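Local coordinates for protein Lv-ranaspumin (Lv-RSN-1) (Leptodactylus vastus, PDB 4K82) that is a surfactant protein of the frog's foam nest, where it probably helps to lower surface tension and stabilise the foam, at residues I162-P167 / V173-L178; K180-K185 / L189-I194. All coordinates share one frame; numbering follows the deposited sequence.

Contact 1. Residues I162-P167 / V173-L178; sequences ILERLP and VGLDDL
Leu163 and Glu164, near the C-terminal end of helix 152-165, meet Leu175 and Leu178 on the first turn of helix 175-180. No hydrogen bond crosses between the two segments, and the buried surface is small, 156 Å² in all. The apolar contacts come first. Leu163 reaches both leucines: its CB touches CD1 of Leu175 at 4.1 Å, and its CD1 meets CD2 of Leu178 at 4.0 Å. The side chains of Leu163 and Leu178 cross at about a right angle, methyl against methyl. In Leu175, CG lies opposite the backbone N (chi1 -177°), which carries its two methyls across to the other helix. CD1 goes to Leu163, and CD2 to Glu164.

The second kind is mixed. The extended chain of Glu164 crosses Leu175 at about a right angle. CG and OE2 of Glu164 both lie 4.0 Å from CD2 of Leu175. The Glu164 chain and carboxylate touch this methyl by van der Waals contact alone.

At the start of helix 175-180 the polar bonds are local. Gly174 is the N-cap residue, and its O accepts from Leu178 N at 3.0 Å. Asp177 N also donates to Asp176 OD1, which it meets from above the carboxylate plane.

Around this, Phe137 of helix 133-144 and Leu170 of the connecting loop pack on Leu163, and Leu170 also touches Leu178. The contact thus grades from buried Leu163 and Leu178 through the partly exposed Leu175 to the exposed Glu164. Its chemistry implies that the hold between these two segments is largely apolar and non-directional.

Contact 2. Residues K180-K185 / L189-I194; sequences KNIFVK and LSFEGI
Glu192 and Phe183 cross at about a right angle, and the glutamate side chain can be followed outward. CG stands opposite the carbonyl carbon (chi1 -59°), and the chain beyond it is extended. CB is 3.7 Å from the carbonyl O of Asn181. CG comes to 4.2 Å from CD1 of Phe183. The carboxylate then packs against the ring, the two planes only 15° apart. Its CD is 3.3 Å from Phe183 CD1. At the tip, OE1 sits 3.3 Å from Phe183 CE1. OE2 makes the closest approach, obliquely, at 3.1 Å from Phe183 CD1. The anti lone pair of OE2 also receives a hydrogen bond from Ser190 OG. With an alanine here, the Ser190 hydroxyl would probably lose this acceptor and the Phe183 ring the carboxylate packed against it.

The backbones form a two-stranded antiparallel beta hairpin, the only sheet of this mostly helical chain. Phe183 and Ser190 are a hydrogen-bonded pair: Phe183 N donates to Ser190 O, and Ser190 N donates to Phe183 O at 2.7 Å. Beyond the strands, Glu192 N donates to Asn181 O at 2.8 Å. Ile182 and Phe191 form a non-hydrogen-bonded pair. Their side chains share the hairpin face with Val184 and Leu189, and Ile182 CD1 meets Phe191 CD2 at 3.9 Å. Leu198, Leu202 and Ile203 of helix 196-212 pack on Phe191. Lys185 CB and CD lie beside Ser190, whose side chain is on the face with Phe183. Past the strand end, one water donates to Asn181 OD1 and accepts from Ile194 N, while Asn181 ND2 bonds Asp177 O in the preceding helix.

How the contacts relate
Contact 1 comes first along the chain and closes before contact 2 opens. Their centres are about 14 Å apart, on the same side of the chain's centre. Helix 175-180 belongs to contact 1 and is followed, after Asn181, by strand 182-185 of contact 2. Ile194 bridges the two: its CD1 packs on Asp177 CB at 3.9 Å and also on Val173 CG1. Helix 152-165 serves both regions. Its C-terminal part enters contact 1, while Pro152 and Ile156 near its start touch Leu189 of the hairpin. The short helix and the hairpin together therefore lie along helix 152-165 and lead the chain into helix 196-212.

Contact 1. Residues I162-P167 / V173-L178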
loop_
_atom_site.group_PDB
_atom_site.type_symbol
_atom_site.label_atom_id
_atom_site.label_comp_id
_atom_site.label_asym_id
_atom_site.label_seq_id
_atom_site.Cartn_x
_atom_site.Cartn_y
_atom_site.Cartn_z
ATOM N N ILE A 162 -10.831 -10.328 -7.752
ATOM C CA ILE A 162 -9.848 -9.539 -7.021
ATOM C C ILE A 162 -10.137 -9.529 -5.525
ATOM O O ILE A 162 -9.234 -9.732 -4.700
ATOM C CB ILE A 162 -9.790 -8.087 -7.557
ATOM C CG1 ILE A 162 -9.167 -8.065 -8.954
ATOM C CG2 ILE A 162 -8.977 -7.190 -6.601
ATOM C CD1 ILE A 162 -9.448 -6.786 -9.733
ATOM N N LEU A 163 -11.391 -9.288 -5.159
ATOM C CA LEU A 163 -11.743 -9.194 -3.747
ATOM C C LEU A 163 -11.635 -10.524 -3.033
ATOM O O LEU A 163 -11.412 -10.563 -1.820
ATOM C CB LEU A 163 -13.143 -8.627 -3.563
ATOM C CG LEU A 163 -13.316 -7.210 -4.096
ATOM C CD1 LEU A 163 -14.759 -6.774 -3.951
ATOM C CD2 LEU A 163 -12.379 -6.228 -3.407
ATOM N N GLU A 164 -11.798 -11.609 -3.782
ATOM C CA GLU A 164 -11.719 -12.935 -3.192
ATOM C C GLU A 164 -10.325 -13.216 -2.627
ATOM O O GLU A 164 -10.178 -13.975 -1.669
ATOM C CB GLU A 164 -12.125 -14.009 -4.196
ATOM C CG GLU A 164 -12.643 -15.250 -3.510
ATOM C CD GLU A 164 -13.158 -16.277 -4.476
ATOM O OE1 GLU A 164 -12.584 -16.386 -5.580
ATOM O OE2 GLU A 164 -14.142 -16.969 -4.127
ATOM N N ARG A 165 -9.310 -12.582 -3.207
ATOM C CA ARG A 165 -7.938 -12.741 -2.728
ATOM C C ARG A 165 -7.606 -11.769 -1.598
ATOM O O ARG A 165 -6.633 -11.957 -0.865
ATOM C CB ARG A 165 -6.949 -12.567 -3.879
ATOM C CG ARG A 165 -7.272 -13.400 -5.106
ATOM C CD ARG A 165 -6.262 -13.119 -6.209
ATOM N NE ARG A 165 -6.021 -11.683 -6.327
ATOM C CZ ARG A 165 -6.236 -10.970 -7.427
ATOM N NH1 ARG A 165 -6.682 -11.557 -8.533
ATOM N NH2 ARG A 165 -5.991 -9.667 -7.425
ATOM N N LEU A 166 -8.417 -10.728 -1.452
ATOM C CA LEU A 166 -8.225 -9.785 -0.359
ATOM C C LEU A 166 -9.529 -9.551 0.416
ATOM O O LEU A 166 -10.057 -8.436 0.414
ATOM C CB LEU A 166 -7.676 -8.461 -0.901
ATOM C CG LEU A 166 -7.118 -7.456 0.109
ATOM C CD1 LEU A 166 -5.745 -7.869 0.604
ATOM C CD2 LEU A 166 -7.075 -6.058 -0.488
ATOM N N PRO A 167 -10.040 -10.597 1.101
ATOM C CA PRO A 167 -11.367 -10.548 1.732
ATOM C C PRO A 167 -11.471 -9.571 2.898
ATOM O O PRO A 167 -12.566 -9.137 3.235
ATOM C CB PRO A 167 -11.581 -11.984 2.228
ATOM C CG PRO A 167 -10.216 -12.558 2.359
ATOM C CD PRO A 167 -9.411 -11.922 1.264
ATOM N N VAL A 173 -18.262 -8.431 5.598
ATOM C CA VAL A 173 -19.364 -8.825 4.729
ATOM C C VAL A 173 -18.895 -9.974 3.844
ATOM O O VAL A 173 -17.846 -9.881 3.203
ATOM C CB VAL A 173 -19.856 -7.655 3.848
ATOM C CG1 VAL A 173 -20.946 -8.128 2.891
ATOM C CG2 VAL A 173 -20.360 -6.503 4.713
ATOM N N GLY A 174 -19.662 -11.061 3.826
ATOM C CA GLY A 174 -19.347 -12.194 2.974
ATOM C C GLY A 174 -19.341 -11.768 1.519
ATOM O O GLY A 174 -20.127 -10.909 1.123
ATOM N N LEU A 175 -18.448 -12.359 0.730
ATOM C CA LEU A 175 -18.355 -12.046 -0.693
ATOM C C LEU A 175 -19.671 -12.312 -1.426
ATOM O O LEU A 175 -20.095 -11.531 -2.282
ATOM C CB LEU A 175 -17.241 -12.871 -1.339
ATOM C CG LEU A 175 -17.007 -12.565 -2.813
ATOM C CD1 LEU A 175 -16.170 -11.304 -2.955
ATOM C CD2 LEU A 175 -16.357 -13.754 -3.514
ATOM N N ASP A 176 -20.310 -13.424 -1.084
ATOM C CA ASP A 176 -21.543 -13.825 -1.733
ATOM C C ASP A 176 -22.646 -12.785 -1.527
ATOM O O ASP A 176 -23.269 -12.331 -2.482
ATOM C CB ASP A 176 -21.971 -15.220 -1.255
ATOM C CG ASP A 176 -22.134 -15.304 0.260
ATOM O OD1 ASP A 176 -21.647 -14.400 0.980
ATOM O OD2 ASP A 176 -22.748 -16.287 0.733
ATOM N N ASP A 177 -22.867 -12.371 -0.286
ATOM C CA ASP A 177 -23.890 -11.370 -0.028
ATOM C C ASP A 177 -23.539 -9.998 -0.598
ATOM O O ASP A 177 -24.426 -9.248 -1.017
ATOM C CB ASP A 177 -24.175 -11.251 1.473
ATOM C CG ASP A 177 -25.068 -12.363 1.985
ATOM O OD1 ASP A 177 -25.541 -13.180 1.170
ATOM O OD2 ASP A 177 -25.300 -12.419 3.206
ATOM N N LEU A 178 -22.250 -9.666 -0.594
ATOM C CA LEU A 178 -21.799 -8.400 -1.160
ATOM C C LEU A 178 -22.222 -8.327 -2.626
ATOM O O LEU A 178 -22.813 -7.337 -3.072
ATOM C CB LEU A 178 -20.280 -8.258 -1.026
ATOM C CG LEU A 178 -19.704 -6.930 -1.517
ATOM C CD1 LEU A 178 -19.771 -5.883 -0.426
ATOM C CD2 LEU A 178 -18.274 -7.110 -2.013
#

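Contact 2. Residues K180-K185 / L189-I194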
loop_
_atom_site.group_PDB
_atom_site.type_symbol
_atom_site.label_atom_id
_atom_site.label_comp_id
_atom_site.label_asym_id
_atom_site.label_seq_id
_atom_site.Cartn_x
_atom_site.Cartn_y
_atom_site.Cartn_z
ATOM N N LYS A 180 -24.557 -9.989 -4.192
ATOM C CA LYS A 180 -26.002 -9.938 -4.386
ATOM C C LYS A 180 -26.454 -8.492 -4.524
ATOM O O LYS A 180 -27.513 -8.208 -5.077
ATOM C CB LYS A 180 -26.741 -10.615 -3.231
ATOM C CG LYS A 180 -26.697 -12.127 -3.298
ATOM C CD LYS A 180 -27.187 -12.781 -2.016
ATOM C CE LYS A 180 -26.753 -14.246 -1.987
ATOM N NZ LYS A 180 -26.693 -14.803 -0.607
ATOM N N ASN A 181 -25.622 -7.582 -4.031
ATOM C CA ASN A 181 -25.935 -6.163 -3.980
ATOM C C ASN A 181 -25.106 -5.292 -4.925
ATOM O O ASN A 181 -25.051 -4.068 -4.775
ATOM C CB ASN A 181 -25.753 -5.677 -2.547
ATOM C CG ASN A 181 -26.817 -6.223 -1.624
ATOM O OD1 ASN A 181 -27.907 -5.659 -1.521
ATOM N ND2 ASN A 181 -26.513 -7.331 -0.957
ATOM N N ILE A 182 -24.460 -5.919 -5.898
ATOM C CA ILE A 182 -23.703 -5.160 -6.881
ATOM C C ILE A 182 -24.299 -5.435 -8.258
ATOM O O ILE A 182 -24.402 -6.586 -8.675
ATOM C CB ILE A 182 -22.203 -5.496 -6.839
ATOM C CG1 ILE A 182 -21.626 -5.150 -5.458
ATOM C CG2 ILE A 182 -21.449 -4.746 -7.938
ATOM C CD1 ILE A 182 -20.140 -5.493 -5.316
ATOM N N PHE A 183 -24.724 -4.367 -8.926
ATOM C CA PHE A 183 -25.509 -4.470 -10.154
ATOM C C PHE A 183 -24.982 -3.493 -11.184
ATOM O O PHE A 183 -24.388 -2.482 -10.850
ATOM C CB PHE A 183 -26.965 -4.046 -9.923
ATOM C CG PHE A 183 -27.711 -4.856 -8.910
ATOM C CD1 PHE A 183 -27.644 -4.536 -7.559
ATOM C CD2 PHE A 183 -28.544 -5.891 -9.312
ATOM C CE1 PHE A 183 -28.356 -5.264 -6.623
ATOM C CE2 PHE A 183 -29.264 -6.625 -8.380
ATOM C CZ PHE A 183 -29.167 -6.311 -7.031
ATOM N N VAL A 184 -25.267 -3.761 -12.449
ATOM C CA VAL A 184 -25.183 -2.707 -13.439
ATOM C C VAL A 184 -26.516 -1.971 -13.411
ATOM O O VAL A 184 -27.570 -2.599 -13.451
ATOM C CB VAL A 184 -24.961 -3.261 -14.838
ATOM C CG1 VAL A 184 -24.797 -2.114 -15.809
ATOM C CG2 VAL A 184 -23.707 -4.135 -14.858
ATOM N N LYS A 185 -26.457 -0.648 -13.315
ATOM C CA LYS A 185 -27.645 0.197 -13.295
ATOM C C LYS A 185 -27.350 1.349 -14.234
ATOM O O LYS A 185 -26.403 2.088 -14.007
ATOM C CB LYS A 185 -27.880 0.713 -11.868
ATOM C CG LYS A 185 -29.064 1.652 -11.678
ATOM C CD LYS A 185 -29.254 1.968 -10.190
ATOM C CE LYS A 185 -30.410 2.936 -9.943
ATOM N NZ LYS A 185 -30.101 4.339 -10.359
ATOM N N LEU A 189 -21.570 0.717 -12.502
ATOM C CA LEU A 189 -21.684 -0.205 -11.383
ATOM C C LEU A 189 -22.485 0.477 -10.279
ATOM O O LEU A 189 -22.313 1.666 -10.005
ATOM C CB LEU A 189 -20.303 -0.639 -10.874
ATOM C CG LEU A 189 -19.749 -1.965 -11.402
ATOM C CD1 LEU A 189 -19.526 -1.938 -12.901
ATOM C CD2 LEU A 189 -18.448 -2.301 -10.675
ATOM N N SER A 190 -23.376 -0.285 -9.657
ATOM C CA SER A 190 -24.200 0.233 -8.582
ATOM C C SER A 190 -23.985 -0.621 -7.342
ATOM O O SER A 190 -24.155 -1.841 -7.385
ATOM C CB SER A 190 -25.667 0.209 -9.001
ATOM O OG SER A 190 -26.480 0.798 -8.013
ATOM N N PHE A 191 -23.604 0.017 -6.240
ATOM C CA PHE A 191 -23.318 -0.713 -5.015
ATOM C C PHE A 191 -24.441 -0.451 -4.021
ATOM O O PHE A 191 -24.492 0.608 -3.383
ATOM C CB PHE A 191 -21.965 -0.283 -4.446
ATOM C CG PHE A 191 -20.801 -0.540 -5.378
ATOM C CD1 PHE A 191 -20.532 0.326 -6.430
ATOM C CD2 PHE A 191 -19.972 -1.636 -5.194
ATOM C CE1 PHE A 191 -19.474 0.105 -7.285
ATOM C CE2 PHE A 191 -18.896 -1.865 -6.053
ATOM C CZ PHE A 191 -18.655 -0.989 -7.103
ATOM N N GLU A 192 -25.342 -1.417 -3.895
ATOM C CA GLU A 192 -26.570 -1.222 -3.124
ATOM C C GLU A 192 -26.479 -1.887 -1.752
ATOM O O GLU A 192 -25.634 -2.753 -1.526
ATOM C CB GLU A 192 -27.766 -1.743 -3.935
ATOM C CG GLU A 192 -27.910 -1.033 -5.286
ATOM C CD GLU A 192 -28.845 -1.737 -6.258
ATOM O OE1 GLU A 192 -29.803 -2.403 -5.802
ATOM O OE2 GLU A 192 -28.615 -1.621 -7.488
ATOM N N GLY A 193 -27.338 -1.463 -0.829
ATOM C CA GLY A 193 -27.386 -2.038 0.509
ATOM C C GLY A 193 -26.050 -2.191 1.216
ATOM O O GLY A 193 -25.277 -1.240 1.340
ATOM N N ILE A 194 -25.763 -3.410 1.663
ATOM C CA ILE A 194 -24.529 -3.680 2.407
ATOM C C ILE A 194 -23.243 -3.546 1.572
ATOM O O ILE A 194 -22.141 -3.588 2.118
ATOM C CB ILE A 194 -24.578 -5.060 3.082
ATOM C CG1 ILE A 194 -24.702 -6.162 2.025
ATOM C CG2 ILE A 194 -25.745 -5.117 4.062
ATOM C CD1 ILE A 194 -24.863 -7.562 2.607
HETATM O O HOH W 1 -28.387 -5.255 1.276
#